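Local coordinates for protein glycosyl hydrolase, family 38 (Enterococcus faecalis, PDB 5KBP) that probably hydrolyses alpha-mannosidic linkages as a family 38 glycoside hydrolase, at residues I11-R19 and F52-D63; P88-F96 and L123-M133. All coordinates share one frame; numbering follows the deposited sequence.

Interaction 1 of 2, residues I11-R19 and F52-D63; sequences IVSHSHWDR and FHLDGQTIILDD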
loop_
_atom_site.group_PDB
_atom_site.type_symbol
_atom_site.label_atom_id
_atom_site.label_comp_id
_atom_site.label_asym_id
_atom_site.label_seq_id
_atom_site.Cartn_x
_atom_site.Cartn_y
_atom_site.Cartn_z
ATOM N N ILE A 11 -36.948 13.130 -9.505
ATOM C CA ILE A 11 -35.658 13.695 -9.129
ATOM C C ILE A 11 -34.973 12.711 -8.188
ATOM O O ILE A 11 -35.424 12.497 -7.057
ATOM C CB ILE A 11 -35.822 15.075 -8.482
ATOM C CG1 ILE A 11 -36.524 16.021 -9.459
ATOM C CG2 ILE A 11 -34.470 15.632 -8.064
ATOM C CD1 ILE A 11 -37.138 17.232 -8.808
ATOM N N VAL A 12 -33.880 12.111 -8.652
ATOM C CA VAL A 12 -33.133 11.116 -7.892
ATOM C C VAL A 12 -31.823 11.752 -7.451
ATOM O O VAL A 12 -30.934 12.002 -8.275
ATOM C CB VAL A 12 -32.884 9.842 -8.711
ATOM C CG1 VAL A 12 -31.995 8.875 -7.939
ATOM C CG2 VAL A 12 -34.206 9.182 -9.080
ATOM N N SER A 13 -31.700 12.018 -6.153
ATOM C CA SER A 13 -30.459 12.540 -5.602
ATOM C C SER A 13 -29.422 11.428 -5.495
ATOM O O SER A 13 -29.743 10.292 -5.132
ATOM C CB SER A 13 -30.704 13.171 -4.232
ATOM O OG SER A 13 -31.564 14.292 -4.338
ATOM N N HIS A 14 -28.177 11.762 -5.814
ATOM C CA HIS A 14 -27.102 10.779 -5.846
ATOM C C HIS A 14 -25.772 11.517 -5.802
ATOM O O HIS A 14 -25.721 12.746 -5.706
ATOM C CB HIS A 14 -27.188 9.906 -7.099
ATOM C CG HIS A 14 -26.670 10.580 -8.331
ATOM N ND1 HIS A 14 -25.379 10.414 -8.784
ATOM C CD2 HIS A 14 -27.262 11.442 -9.191
ATOM C CE1 HIS A 14 -25.201 11.135 -9.876
ATOM N NE2 HIS A 14 -26.330 11.767 -10.146
ATOM N N SER A 15 -24.691 10.747 -5.878
ATOM C CA SER A 15 -23.356 11.313 -6.053
ATOM C C SER A 15 -22.476 10.223 -6.647
ATOM O O SER A 15 -22.191 9.226 -5.975
ATOM C CB SER A 15 -22.791 11.821 -4.731
ATOM O OG SER A 15 -21.554 12.481 -4.935
ATOM N N HIS A 16 -22.069 10.400 -7.902
ATOM C CA HIS A 16 -21.153 9.463 -8.544
ATOM C C HIS A 16 -19.781 9.606 -7.901
ATOM O O HIS A 16 -19.080 10.596 -8.130
ATOM C CB HIS A 16 -21.087 9.725 -10.045
ATOM C CG HIS A 16 -20.224 8.753 -10.787
ATOM N ND1 HIS A 16 -19.017 9.108 -11.349
ATOM C CD2 HIS A 16 -20.390 7.437 -11.052
ATOM C CE1 HIS A 16 -18.478 8.052 -11.932
ATOM N NE2 HIS A 16 -19.291 7.025 -11.766
ATOM N N TRP A 17 -19.393 8.623 -7.097
ATOM C CA TRP A 17 -18.217 8.739 -6.241
ATOM C C TRP A 17 -17.100 7.835 -6.757
ATOM O O TRP A 17 -17.033 6.650 -6.424
ATOM C CB TRP A 17 -18.557 8.408 -4.800
ATOM C CG TRP A 17 -17.504 8.883 -3.877
ATOM C CD1 TRP A 17 -16.458 8.161 -3.383
ATOM C CD2 TRP A 17 -17.359 10.209 -3.362
ATOM N NE1 TRP A 17 -15.680 8.953 -2.575
ATOM C CE2 TRP A 17 -16.213 10.216 -2.547
ATOM C CE3 TRP A 17 -18.095 11.391 -3.504
ATOM C CZ2 TRP A 17 -15.782 11.357 -1.878
ATOM C CZ3 TRP A 17 -17.665 12.523 -2.836
ATOM C CH2 TRP A 17 -16.521 12.497 -2.033
ATOM N N ASP A 18 -16.212 8.412 -7.562
ATOM C CA ASP A 18 -14.975 7.731 -7.914
ATOM C C ASP A 18 -14.121 7.573 -6.664
ATOM O O ASP A 18 -13.726 8.565 -6.042
ATOM C CB ASP A 18 -14.226 8.517 -8.991
ATOM C CG ASP A 18 -15.064 8.738 -10.235
ATOM O OD1 ASP A 18 -15.172 7.800 -11.051
ATOM O OD2 ASP A 18 -15.609 9.849 -10.401
ATOM N N ARG A 19 -13.849 6.319 -6.292
ATOM C CA ARG A 19 -13.195 6.042 -5.016
ATOM C C ARG A 19 -11.810 6.676 -4.949
ATOM O O ARG A 19 -11.386 7.155 -3.889
ATOM C CB ARG A 19 -13.114 4.532 -4.798
ATOM C CG ARG A 19 -12.803 4.111 -3.374
ATOM C CD ARG A 19 -13.143 2.643 -3.168
ATOM N NE ARG A 19 -12.835 2.188 -1.816
ATOM C CZ ARG A 19 -11.680 1.639 -1.458
ATOM N NH1 ARG A 19 -10.715 1.475 -2.354
ATOM N NH2 ARG A 19 -11.489 1.252 -0.206
ATOM N N PHE A 52 -31.620 8.649 -1.115
ATOM C CA PHE A 52 -30.354 9.013 -1.738
ATOM C C PHE A 52 -29.742 7.757 -2.336
ATOM O O PHE A 52 -29.546 6.763 -1.631
ATOM C CB PHE A 52 -29.395 9.644 -0.722
ATOM C CG PHE A 52 -28.133 10.193 -1.331
ATOM C CD1 PHE A 52 -28.104 11.477 -1.856
ATOM C CD2 PHE A 52 -26.975 9.435 -1.367
ATOM C CE1 PHE A 52 -26.944 11.987 -2.412
ATOM C CE2 PHE A 52 -25.813 9.940 -1.923
ATOM C CZ PHE A 52 -25.798 11.217 -2.445
ATOM N N HIS A 53 -29.446 7.797 -3.631
ATOM C CA HIS A 53 -28.887 6.646 -4.327
ATOM C C HIS A 53 -27.378 6.620 -4.120
ATOM O O HIS A 53 -26.670 7.539 -4.550
ATOM C CB HIS A 53 -29.231 6.696 -5.813
ATOM C CG HIS A 53 -28.933 5.424 -6.542
ATOM N ND1 HIS A 53 -27.847 5.284 -7.378
ATOM C CD2 HIS A 53 -29.579 4.235 -6.559
ATOM C CE1 HIS A 53 -27.838 4.063 -7.882
ATOM N NE2 HIS A 53 -28.879 3.405 -7.401
ATOM N N LEU A 54 -26.885 5.565 -3.478
ATOM C CA LEU A 54 -25.483 5.490 -3.068
ATOM C C LEU A 54 -24.592 4.928 -4.173
ATOM O O LEU A 54 -23.775 4.036 -3.950
ATOM C CB LEU A 54 -25.360 4.664 -1.793
ATOM C CG LEU A 54 -24.212 5.075 -0.871
ATOM C CD1 LEU A 54 -24.348 6.542 -0.480
ATOM C CD2 LEU A 54 -24.159 4.179 0.357
ATOM N N ASP A 55 -24.758 5.456 -5.385
ATOM C CA ASP A 55 -23.847 5.223 -6.504
ATOM C C ASP A 55 -23.733 3.748 -6.885
ATOM O O ASP A 55 -22.733 3.334 -7.479
ATOM C CB ASP A 55 -22.460 5.804 -6.203
ATOM C CG ASP A 55 -21.682 6.133 -7.459
ATOM O OD1 ASP A 55 -22.318 6.326 -8.516
ATOM O OD2 ASP A 55 -20.437 6.206 -7.391
ATOM N N GLY A 56 -24.735 2.936 -6.552
ATOM C CA GLY A 56 -24.758 1.554 -6.994
ATOM C C GLY A 56 -23.690 0.650 -6.421
ATOM O O GLY A 56 -23.549 -0.484 -6.888
ATOM N N GLN A 57 -22.942 1.101 -5.415
ATOM C CA GLN A 57 -21.835 0.336 -4.854
ATOM C C GLN A 57 -21.965 0.280 -3.339
ATOM O O GLN A 57 -22.187 1.309 -2.693
ATOM C CB GLN A 57 -20.491 0.956 -5.253
ATOM C CG GLN A 57 -20.471 2.473 -5.174
ATOM C CD GLN A 57 -19.105 3.054 -5.465
ATOM O OE1 GLN A 57 -18.080 2.438 -5.175
ATOM N NE2 GLN A 57 -19.081 4.245 -6.048
ATOM N N THR A 58 -21.819 -0.921 -2.778
ATOM C CA THR A 58 -21.943 -1.121 -1.339
ATOM C C THR A 58 -20.666 -0.795 -0.575
ATOM O O THR A 58 -20.719 -0.663 0.654
ATOM C CB THR A 58 -22.348 -2.568 -1.040
ATOM O OG1 THR A 58 -21.327 -3.454 -1.513
ATOM C CG2 THR A 58 -23.663 -2.913 -1.723
ATOM N N ILE A 59 -19.524 -0.666 -1.259
ATOM C CA ILE A 59 -18.269 -0.395 -0.565
ATOM C C ILE A 59 -18.269 0.982 0.086
ATOM O O ILE A 59 -17.451 1.243 0.975
ATOM C CB ILE A 59 -17.076 -0.542 -1.530
ATOM C CG1 ILE A 59 -15.779 -0.777 -0.750
ATOM C CG2 ILE A 59 -16.945 0.689 -2.416
ATOM C CD1 ILE A 59 -14.552 -0.889 -1.628
ATOM N N ILE A 60 -19.172 1.875 -0.331
ATOM C CA ILE A 60 -19.277 3.186 0.303
ATOM C C ILE A 60 -19.663 3.035 1.768
ATOM O O ILE A 60 -19.162 3.759 2.638
ATOM C CB ILE A 60 -20.280 4.068 -0.466
ATOM C CG1 ILE A 60 -19.755 4.372 -1.872
ATOM C CG2 ILE A 60 -20.570 5.357 0.295
ATOM C CD1 ILE A 60 -20.687 5.229 -2.699
ATOM N N LEU A 61 -20.551 2.082 2.067
ATOM C CA LEU A 61 -20.910 1.815 3.456
ATOM C C LEU A 61 -19.702 1.336 4.252
ATOM O O LEU A 61 -19.489 1.765 5.392
ATOM C CB LEU A 61 -22.033 0.778 3.514
ATOM C CG LEU A 61 -23.315 1.079 2.736
ATOM C CD1 LEU A 61 -24.190 -0.158 2.655
ATOM C CD2 LEU A 61 -24.073 2.222 3.389
ATOM N N ASP A 62 -18.898 0.446 3.664
ATOM C CA ASP A 62 -17.718 -0.061 4.356
ATOM C C ASP A 62 -16.682 1.036 4.566
ATOM O O ASP A 62 -16.104 1.150 5.654
ATOM C CB ASP A 62 -17.111 -1.225 3.571
ATOM C CG ASP A 62 -18.051 -2.408 3.462
ATOM O OD1 ASP A 62 -18.921 -2.557 4.346
ATOM O OD2 ASP A 62 -17.919 -3.189 2.497
ATOM N N ASP A 63 -16.435 1.851 3.537
ATOM C CA ASP A 63 -15.440 2.911 3.653
ATOM C C ASP A 63 -15.851 3.962 4.674
ATOM O O ASP A 63 -14.989 4.591 5.295
ATOM C CB ASP A 63 -15.203 3.563 2.292
ATOM C CG ASP A 63 -14.620 2.600 1.276
ATOM O OD1 ASP A 63 -13.962 1.624 1.691
ATOM O OD2 ASP A 63 -14.814 2.823 0.062
#
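The Phe52 ring lies against the backbone of His14, whose CA sits over one ring face, 4.0 Å from the centroid, in a CH-pi contact offset toward the rim; Leu54 CD1 meets the edge of the same ring. With its CG anti to the backbone N (chi1 -173°), Phe52 swings its ring along the backbone of segment 11-19 until CZ reaches Ser15 CB at 3.8 Å. Farther on, the Arg19 guanidinium carries Ile59 CD1 over one face, 3.5 Å from Arg19 NE, and the Asp63 carboxylate at its edge. That salt bridge is side-on: Arg19 NE gives a nearly straight bond to Asp63 OD2 (2.8 Å), met on the syn side, while Arg19 NH2 reaches Asp63 OD1 at 3.1 Å. Both acceptors lie in the guanidinium plane, although the carboxylate is turned 38° from it. Between these ends, Asp55 OD2 is gripped from opposite faces of its carboxylate by Trp17 N (2.6 Å) and Gln57 NE2. The extended Gln57 amide bridges the two segments, since NE2 also donates to Trp17 O at 3.2 Å. Asp55 OD1, buried without a hydrogen-bond partner, lies obliquely against the His16 ring, whose plane is nearly perpendicular to the carboxylate and whose ND1 bonds to Asp234. A single straight backbone bond, His53 N to Ser13 O (2.9 Å), joins the segments. A type I' turn from Leu54 to Gln57, between strand 52-53 and helix 59-65, brings Asp55 and Gln57 to the 15-17 backbone. Strand 7-13 is the middle of a parallel sheet, between 226-231 and 256-260; helix 25-45 packs on Trp17 and Phe52, and helix 59-65 supplies Ile59 and Asp63.

Interaction 2 of 2, residues P88-F96 and L123-M133; sequences PFYILQDDF and LGYFPDTFGNM
Within the N-terminal domain of this family 38 protein, a buried loop, 88-96, meets strand 124-126 and the loop after it, with an aromatic cluster at one end and the buried carboxylate of Asp95 at the other. Phe89 CE2 touches Phe126 CZ at 3.7 Å, the ring planes inclined at 59°, and Phe126 CZ comes in at the edge of the Phe89 ring. Leu92 CD1 meets the edge of the Tyr125 ring, 4.1 Å from CD2. One water donates to both Gln93 OE1 and Tyr125 O (2.8 Å), tying the two segments together, while Gln93 NE2 lies at the Phe126 edge and bonds to Asn103. Asp95, its CG beside the backbone N (chi1 -85°), pushes its carboxylate among Phe126, Thr129, Asn132 and Met133. Met133 bends at its last torsion to bring CE within 3.5 Å of Asp95 OD1, and Met133 N makes a weak bond to Asp95 OD2 (3.4 Å). Phe96 lies along the backbone of 131-133, its CE2 3.6 Å from Gly131 C. Segment 88-96 runs between strand 84-85 and helix 100-117; strand 124-126 edges a mixed sheet beside 147-150, and helix 136-141 packs on Phe89, Phe126 and Met133.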
loop_
_atom_site.group_PDB
_atom_site.type_symbol
_atom_site.label_atom_id
_atom_site.label_comp_id
_atom_site.label_asym_id
_atom_site.label_seq_id
_atom_site.Cartn_x
_atom_site.Cartn_y
_atom_site.Cartn_z
ATOM N N PRO A 88 -26.661 -2.569 -6.572
ATOM C CA PRO A 88 -26.455 -3.977 -6.218
ATOM C C PRO A 88 -25.012 -4.469 -6.325
ATOM O O PRO A 88 -24.764 -5.651 -6.092
ATOM C CB PRO A 88 -27.328 -4.704 -7.237
ATOM C CG PRO A 88 -27.225 -3.844 -8.463
ATOM C CD PRO A 88 -27.061 -2.415 -7.982
ATOM N N PHE A 89 -24.084 -3.587 -6.676
ATOM C CA PHE A 89 -22.695 -3.968 -6.880
ATOM C C PHE A 89 -21.865 -3.665 -5.637
ATOM O O PHE A 89 -22.290 -2.951 -4.725
ATOM C CB PHE A 89 -22.102 -3.243 -8.095
ATOM C CG PHE A 89 -22.758 -3.595 -9.401
ATOM C CD1 PHE A 89 -23.509 -4.751 -9.534
ATOM C CD2 PHE A 89 -22.613 -2.766 -10.501
ATOM C CE1 PHE A 89 -24.109 -5.069 -10.740
ATOM C CE2 PHE A 89 -23.209 -3.079 -11.709
ATOM C CZ PHE A 89 -23.958 -4.232 -11.828
ATOM N N TYR A 90 -20.655 -4.228 -5.611
ATOM C CA TYR A 90 -19.696 -3.886 -4.568
ATOM C C TYR A 90 -18.916 -2.631 -4.940
ATOM O O TYR A 90 -18.752 -1.724 -4.118
ATOM C CB TYR A 90 -18.754 -5.068 -4.326
ATOM C CG TYR A 90 -17.657 -4.810 -3.316
ATOM C CD1 TYR A 90 -17.942 -4.709 -1.960
ATOM C CD2 TYR A 90 -16.335 -4.684 -3.719
ATOM C CE1 TYR A 90 -16.938 -4.479 -1.033
ATOM C CE2 TYR A 90 -15.326 -4.454 -2.801
ATOM C CZ TYR A 90 -15.633 -4.353 -1.461
ATOM O OH TYR A 90 -14.630 -4.125 -0.546
ATOM N N ILE A 91 -18.439 -2.561 -6.182
ATOM C CA ILE A 91 -17.783 -1.378 -6.723
ATOM C C ILE A 91 -18.304 -1.150 -8.136
ATOM O O ILE A 91 -18.927 -2.023 -8.743
ATOM C CB ILE A 91 -16.243 -1.505 -6.722
ATOM C CG1 ILE A 91 -15.810 -2.874 -7.260
ATOM C CG2 ILE A 91 -15.688 -1.285 -5.325
ATOM C CD1 ILE A 91 -15.529 -2.903 -8.748
ATOM N N LEU A 92 -18.041 0.046 -8.656
ATOM C CA LEU A 92 -18.354 0.384 -10.041
ATOM C C LEU A 92 -17.102 0.142 -10.875
ATOM O O LEU A 92 -16.144 0.918 -10.807
ATOM C CB LEU A 92 -18.824 1.831 -10.158
ATOM C CG LEU A 92 -20.067 2.223 -9.359
ATOM C CD1 LEU A 92 -20.538 3.612 -9.772
ATOM C CD2 LEU A 92 -21.174 1.191 -9.528
ATOM N N GLN A 93 -17.111 -0.927 -11.662
ATOM C CA GLN A 93 -15.915 -1.414 -12.328
ATOM C C GLN A 93 -15.835 -0.924 -13.768
ATOM O O GLN A 93 -16.773 -0.342 -14.316
ATOM C CB GLN A 93 -15.877 -2.946 -12.308
ATOM C CG GLN A 93 -16.746 -3.604 -13.377
ATOM C CD GLN A 93 -18.223 -3.620 -13.027
ATOM O OE1 GLN A 93 -18.668 -2.917 -12.120
ATOM N NE2 GLN A 93 -18.990 -4.433 -13.745
ATOM N N ASP A 94 -14.678 -1.171 -14.379
ATOM C CA ASP A 94 -14.543 -1.135 -15.826
ATOM C C ASP A 94 -14.886 -2.516 -16.368
ATOM O O ASP A 94 -14.359 -3.524 -15.886
ATOM C CB ASP A 94 -13.129 -0.733 -16.243
ATOM C CG ASP A 94 -12.966 -0.666 -17.751
ATOM O OD1 ASP A 94 -12.721 -1.722 -18.371
ATOM O OD2 ASP A 94 -13.093 0.439 -18.316
ATOM N N ASP A 95 -15.769 -2.558 -17.365
ATOM C CA ASP A 95 -16.304 -3.836 -17.825
ATOM C C ASP A 95 -15.226 -4.699 -18.472
ATOM O O ASP A 95 -15.031 -5.857 -18.088
ATOM C CB ASP A 95 -17.462 -3.600 -18.795
ATOM C CG ASP A 95 -18.784 -3.388 -18.082
ATOM O OD1 ASP A 95 -18.861 -3.701 -16.875
ATOM O OD2 ASP A 95 -19.745 -2.919 -18.726
ATOM N N PHE A 96 -14.507 -4.148 -19.451
ATOM C CA PHE A 96 -13.619 -4.959 -20.274
ATOM C C PHE A 96 -12.271 -5.244 -19.625
ATOM O O PHE A 96 -11.616 -6.221 -20.005
ATOM C CB PHE A 96 -13.396 -4.279 -21.628
ATOM C CG PHE A 96 -14.631 -4.194 -22.476
ATOM C CD1 PHE A 96 -15.145 -5.326 -23.089
ATOM C CD2 PHE A 96 -15.275 -2.982 -22.670
ATOM C CE1 PHE A 96 -16.281 -5.254 -23.872
ATOM C CE2 PHE A 96 -16.412 -2.903 -23.454
ATOM C CZ PHE A 96 -16.915 -4.041 -24.055
ATOM N N LEU A 123 -31.078 -2.589 -10.083
ATOM C CA LEU A 123 -30.743 -1.874 -11.308
ATOM C C LEU A 123 -29.250 -1.997 -11.562
ATOM O O LEU A 123 -28.443 -1.635 -10.701
ATOM C CB LEU A 123 -31.145 -0.398 -11.213
ATOM C CG LEU A 123 -30.675 0.495 -12.361
ATOM C CD1 LEU A 123 -31.403 0.145 -13.651
ATOM C CD2 LEU A 123 -30.857 1.964 -12.010
ATOM N N GLY A 124 -28.885 -2.502 -12.737
ATOM C CA GLY A 124 -27.500 -2.458 -13.164
ATOM C C GLY A 124 -27.052 -1.022 -13.338
ATOM O O GLY A 124 -27.670 -0.262 -14.086
ATOM N N TYR A 125 -25.987 -0.630 -12.647
ATOM C CA TYR A 125 -25.566 0.767 -12.575
ATOM C C TYR A 125 -24.219 0.908 -13.277
ATOM O O TYR A 125 -23.178 0.543 -12.724
ATOM C CB TYR A 125 -25.499 1.223 -11.119
ATOM C CG TYR A 125 -25.638 2.716 -10.914
ATOM C CD1 TYR A 125 -26.800 3.381 -11.279
ATOM C CD2 TYR A 125 -24.618 3.453 -10.327
ATOM C CE1 TYR A 125 -26.934 4.747 -11.085
ATOM C CE2 TYR A 125 -24.743 4.815 -10.127
ATOM C CZ TYR A 125 -25.903 5.458 -10.507
ATOM O OH TYR A 125 -26.030 6.813 -10.310
ATOM N N PHE A 126 -24.243 1.441 -14.499
ATOM C CA PHE A 126 -23.031 1.705 -15.278
ATOM C C PHE A 126 -23.025 3.154 -15.756
ATOM O O PHE A 126 -22.993 3.424 -16.959
ATOM C CB PHE A 126 -22.931 0.748 -16.465
ATOM C CG PHE A 126 -23.036 -0.700 -16.093
ATOM C CD1 PHE A 126 -21.910 -1.419 -15.729
ATOM C CD2 PHE A 126 -24.261 -1.348 -16.117
ATOM C CE1 PHE A 126 -22.001 -2.752 -15.391
ATOM C CE2 PHE A 126 -24.358 -2.684 -15.778
ATOM C CZ PHE A 126 -23.227 -3.384 -15.416
ATOM N N PRO A 127 -23.032 4.119 -14.832
ATOM C CA PRO A 127 -23.215 5.517 -15.255
ATOM C C PRO A 127 -22.037 6.080 -16.029
ATOM O O PRO A 127 -22.237 6.963 -16.873
ATOM C CB PRO A 127 -23.422 6.255 -13.927
ATOM C CG PRO A 127 -22.656 5.447 -12.941
ATOM C CD PRO A 127 -22.786 4.011 -13.382
ATOM N N ASP A 128 -20.818 5.596 -15.783
ATOM C CA ASP A 128 -19.628 6.169 -16.399
ATOM C C ASP A 128 -18.697 5.098 -16.960
ATOM O O ASP A 128 -17.509 5.366 -17.167
ATOM C CB ASP A 128 -18.880 7.047 -15.390
ATOM C CG ASP A 128 -18.001 8.082 -16.057
ATOM O OD1 ASP A 128 -18.298 8.458 -17.210
ATOM O OD2 ASP A 128 -17.013 8.520 -15.429
ATOM N N THR A 129 -19.209 3.896 -17.216
ATOM C CA THR A 129 -18.365 2.806 -17.688
ATOM C C THR A 129 -17.919 3.063 -19.124
ATOM O O THR A 129 -18.736 3.376 -19.995
ATOM C CB THR A 129 -19.112 1.476 -17.597
ATOM O OG1 THR A 129 -19.654 1.320 -16.279
ATOM C CG2 THR A 129 -18.173 0.314 -17.888
ATOM N N PHE A 130 -16.616 2.929 -19.367
ATOM C CA PHE A 130 -16.034 3.159 -20.690
ATOM C C PHE A 130 -16.330 1.942 -21.557
ATOM O O PHE A 130 -15.522 1.019 -21.673
ATOM C CB PHE A 130 -14.534 3.412 -20.589
ATOM C CG PHE A 130 -14.155 4.478 -19.594
ATOM C CD1 PHE A 130 -15.005 5.539 -19.324
ATOM C CD2 PHE A 130 -12.940 4.415 -18.932
ATOM C CE1 PHE A 130 -14.651 6.513 -18.407
ATOM C CE2 PHE A 130 -12.581 5.387 -18.019
ATOM C CZ PHE A 130 -13.437 6.437 -17.756
ATOM N N GLY A 131 -17.507 1.939 -22.178
ATOM C CA GLY A 131 -17.922 0.804 -22.978
ATOM C C GLY A 131 -18.517 -0.303 -22.134
ATOM O O GLY A 131 -18.010 -0.606 -21.050
ATOM N N ASN A 132 -19.595 -0.915 -22.616
ATOM C CA ASN A 132 -20.305 -1.944 -21.873
ATOM C C ASN A 132 -20.195 -3.284 -22.587
ATOM O O ASN A 132 -20.351 -3.364 -23.809
ATOM C CB ASN A 132 -21.775 -1.561 -21.683
ATOM C CG ASN A 132 -21.955 -0.433 -20.683
ATOM O OD1 ASN A 132 -22.101 -0.669 -19.484
ATOM N ND2 ASN A 132 -21.939 0.801 -21.173
ATOM N N MET A 133 -19.924 -4.331 -21.809
ATOM C CA MET A 133 -19.750 -5.669 -22.358
ATOM C C MET A 133 -21.030 -6.153 -23.032
ATOM O O MET A 133 -22.144 -5.791 -22.641
ATOM C CB MET A 133 -19.345 -6.639 -21.248
ATOM C CG MET A 133 -20.338 -6.678 -20.099
ATOM S SD MET A 133 -19.870 -7.757 -18.742
ATOM C CE MET A 133 -18.441 -6.906 -18.101
HETATM O O HOH W 1 -20.491 -0.344 -12.814
#

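Interactions 1 and 2 follow one another along the chain, their centres about 13 Å apart, and meet directly. Two probable backbone hydrogen bonds join them, Thr58 N to Phe89 O (2.9 Å) and Ile59 N to Tyr90 O (3.1 Å), which would hold residues 58-59 to segment 88-96. Asp55 forms a further junction. Its O packs on Leu92 CD1 at 3.2 Å and its OD1 on Tyr125 CE2 at 3.3 Å, so the turn of interaction 1 rests on both segments of interaction 2. The His53 and Tyr125 rings also meet. Both contacts lie away from the calcium-binding residues Phe253 and Tyr256.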